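Local coordinates for OLD nuclease (Thermus scotoductus, PDB 6P74), which degrades linear or supercoiled double-stranded DNA from 5' to 3' with the help of divalent metal ions, and has a DNA-stimulated ATPase activity, at residues H430-V434 and E456-N460. Coordinates in Å, arbitrary orientation, origin at the centre of the assembly. Residues are numbered along the deposited sequence.
Sequences HDEDV and EQEKN. With SM (samarium (III) ion), chain O.
Residues 430-431 close strand 426-431 of the parallel Toprim sheet; Glu432 then adopts helical angles (-71/-50), Asp433 a left-handed conformation (66/38) and Val434 extended ones, so that Asp431-Glu432-Asp433, the DxD motif of the Toprim fold, forms a turn. Against it lies one turn of helix 443-467, residues 456-460, with CA distances of 7.0 Å for Glu432–Asn460 and 6.4 Å for Asp433–Glu456. Asn460 (chi1 m) donates from ND2 to Glu432 O at 3.1 Å, almost linearly, while its OD1, 3.3 Å from His430 CE1, accepts from Lys409. His430 (chi1 p) turns ND1 back onto Asp431 O at 2.7 Å; waters join its NE2 to Asn460 O and Glu432 OE2 to Gln457 NE2. Val434 CG2 packs on Gln457 CG at 3.8 Å. Asp431 CB points sideways; OD2 binds samarium at 2.4 Å, OD1 accepts from Leu479 N. Asp433 OD1 holds a metal-bound water at 2.6 Å. Glu456 OE1 stands 4.0 Å from Asp433 OD2, a like-charge approach offset by Lys409, which salt-bridges Glu456, as Lys459 does within the helix. The Asn460 amide and His430 ring thus hold the carbonyls of Glu432 and Asp431, while Asp431 binds the ion and Asp433 probably binds the catalytic metal.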
ATOM      1  N   HIS A 430      11.647  33.925  29.218  1.00 54.52           N
ATOM      2  CA  HIS A 430      13.056  34.195  29.456  1.00 53.69           C
ATOM      3  C   HIS A 430      13.201  35.242  30.561  1.00 56.37           C
ATOM      4  O   HIS A 430      12.246  35.938  30.935  1.00 59.93           O
ATOM      5  CB  HIS A 430      13.737  34.648  28.166  1.00 49.59           C
ATOM      6  CG  HIS A 430      13.265  35.981  27.686  1.00 53.42           C
ATOM      7  ND1 HIS A 430      13.750  37.161  28.198  1.00 58.04           N
ATOM      8  CD2 HIS A 430      12.329  36.325  26.764  1.00 53.72           C
ATOM      9  CE1 HIS A 430      13.153  38.176  27.594  1.00 60.30           C
ATOM     10  NE2 HIS A 430      12.288  37.695  26.719  1.00 55.69           N
ATOM     11  N   ASP A 431      14.426  35.371  31.060  1.00 54.75           N
ATOM     12  CA  ASP A 431      14.729  36.378  32.074  1.00 55.98           C
ATOM     13  C   ASP A 431      14.902  37.750  31.446  1.00 55.82           C
ATOM     14  O   ASP A 431      15.322  37.883  30.296  1.00 59.95           O
ATOM     15  CB  ASP A 431      16.009  36.010  32.849  1.00 54.83           C
ATOM     16  CG  ASP A 431      15.817  34.806  33.790  1.00 60.94           C
ATOM     17  OD1 ASP A 431      14.653  34.458  34.045  1.00 61.52           O
ATOM     18  OD2 ASP A 431      16.815  34.189  34.248  1.00 67.09           O
ATOM     19  N   GLU A 432      14.598  38.788  32.228  1.00 58.94           N
ATOM     20  CA  GLU A 432      14.884  40.140  31.769  1.00 64.89           C
ATOM     21  C   GLU A 432      16.387  40.412  31.776  1.00 70.36           C
ATOM     22  O   GLU A 432      16.944  40.897  30.784  1.00 68.52           O
ATOM     23  CB  GLU A 432      14.144  41.154  32.634  1.00 57.98           C
ATOM     24  CG  GLU A 432      14.276  42.616  32.179  1.00 57.22           C
ATOM     25  CD  GLU A 432      13.799  43.577  33.280  1.00 77.30           C
ATOM     26  OE1 GLU A 432      13.572  43.093  34.406  1.00 75.79           O
ATOM     27  OE2 GLU A 432      13.663  44.801  33.047  1.00 86.16           O
ATOM     28  N   ASP A 433      17.058  40.125  32.897  1.00 64.85           N
ATOM     29  CA  ASP A 433      18.514  40.283  33.017  1.00 63.34           C
ATOM     30  C   ASP A 433      18.958  41.737  32.920  1.00 66.19           C
ATOM     31  O   ASP A 433      20.010  42.040  32.360  1.00 71.24           O
ATOM     32  CB  ASP A 433      19.247  39.435  31.989  1.00 60.68           C
ATOM     33  CG  ASP A 433      19.274  37.981  32.383  1.00 63.20           C
ATOM     34  OD1 ASP A 433      19.300  37.721  33.605  1.00 63.16           O
ATOM     35  OD2 ASP A 433      19.279  37.104  31.501  1.00 66.38           O
ATOM     36  N   VAL A 434      18.163  42.629  33.493  1.00 63.08           N
ATOM     37  CA  VAL A 434      18.489  44.039  33.627  1.00 59.60           C
ATOM     38  C   VAL A 434      18.578  44.327  35.116  1.00 62.83           C
ATOM     39  O   VAL A 434      17.714  43.898  35.884  1.00 74.40           O
ATOM     40  CB  VAL A 434      17.419  44.908  32.949  1.00 55.11           C
ATOM     41  CG1 VAL A 434      17.584  46.413  33.291  1.00 57.81           C
ATOM     42  CG2 VAL A 434      17.403  44.593  31.449  1.00 60.61           C
ATOM     43  N   GLU A 456      21.022  43.629  26.871  1.00 58.89           N
ATOM     44  CA  GLU A 456      19.926  42.740  27.238  1.00 61.88           C
ATOM     45  C   GLU A 456      18.582  43.284  26.768  1.00 64.50           C
ATOM     46  O   GLU A 456      17.741  42.524  26.278  1.00 59.81           O
ATOM     47  CB  GLU A 456      19.913  42.514  28.751  1.00 64.01           C
ATOM     48  CG  GLU A 456      21.040  41.597  29.248  1.00 72.67           C
ATOM     49  CD  GLU A 456      21.141  40.240  28.533  1.00 74.80           C
ATOM     50  OE1 GLU A 456      20.128  39.508  28.438  1.00 76.46           O
ATOM     51  OE2 GLU A 456      22.258  39.903  28.066  1.00 80.46           O
ATOM     52  N   GLN A 457      18.366  44.599  26.896  1.00 62.17           N
ATOM     53  CA  GLN A 457      17.095  45.174  26.478  1.00 66.60           C
ATOM     54  C   GLN A 457      16.886  45.021  24.982  1.00 62.71           C
ATOM     55  O   GLN A 457      15.769  44.748  24.537  1.00 59.48           O
ATOM     56  CB  GLN A 457      17.016  46.631  26.914  1.00 61.10           C
ATOM     57  CG  GLN A 457      16.746  46.745  28.434  1.00 57.60           C
ATOM     58  CD  GLN A 457      16.863  48.159  28.947  1.00 64.42           C
ATOM     59  OE1 GLN A 457      17.629  48.968  28.413  1.00 63.31           O
ATOM     60  NE2 GLN A 457      16.091  48.470  29.989  1.00 61.42           N
ATOM     61  N   GLU A 458      17.960  45.125  24.212  1.00 60.56           N
ATOM     62  CA  GLU A 458      17.894  44.900  22.777  1.00 67.03           C
ATOM     63  C   GLU A 458      17.554  43.446  22.466  1.00 70.38           C
ATOM     64  O   GLU A 458      16.675  43.173  21.637  1.00 69.46           O
ATOM     65  CB  GLU A 458      19.224  45.299  22.148  1.00 69.26           C
ATOM     66  CG  GLU A 458      19.159  45.623  20.680  1.00 95.25           C
ATOM     67  CD  GLU A 458      20.528  45.544  20.022  1.00114.86           C
ATOM     68  OE1 GLU A 458      20.796  44.534  19.324  1.00119.60           O
ATOM     69  OE2 GLU A 458      21.338  46.479  20.231  1.00119.71           O
ATOM     70  N   LYS A 459      18.233  42.497  23.133  1.00 64.35           N
ATOM     71  CA  LYS A 459      17.907  41.080  22.943  1.00 62.35           C
ATOM     72  C   LYS A 459      16.460  40.777  23.330  1.00 62.11           C
ATOM     73  O   LYS A 459      15.794  39.969  22.663  1.00 62.70           O
ATOM     74  CB  LYS A 459      18.837  40.184  23.759  1.00 53.20           C
ATOM     75  CG  LYS A 459      20.303  40.338  23.513  1.00 59.61           C
ATOM     76  CD  LYS A 459      21.054  39.366  24.367  1.00 64.86           C
ATOM     77  CE  LYS A 459      22.533  39.662  24.427  1.00 71.51           C
ATOM     78  NZ  LYS A 459      23.114  38.964  25.622  1.00 76.95           N
ATOM     79  N   ASN A 460      15.976  41.383  24.428  1.00 56.71           N
ATOM     80  CA  ASN A 460      14.594  41.191  24.845  1.00 59.04           C
ATOM     81  C   ASN A 460      13.630  41.748  23.801  1.00 59.04           C
ATOM     82  O   ASN A 460      12.568  41.168  23.563  1.00 50.07           O
ATOM     83  CB  ASN A 460      14.343  41.868  26.202  1.00 57.21           C
ATOM     84  CG  ASN A 460      15.157  41.253  27.310  1.00 62.20           C
ATOM     85  OD1 ASN A 460      15.702  40.162  27.139  1.00 56.76           O
ATOM     86  ND2 ASN A 460      15.248  41.956  28.467  1.00 53.60           N
TER
HETATM   87 SM    SM O 614      18.873  33.044  34.086  1.00 49.77          SM
HETATM   88  O   HOH W   1      10.895  39.950  25.413  1.00 57.69           O
HETATM   89  O   HOH W   2      13.991  46.281  30.804  1.00 62.47           O
HETATM   90  O   HOH W   3      19.644  35.435  34.738  1.00 54.46           O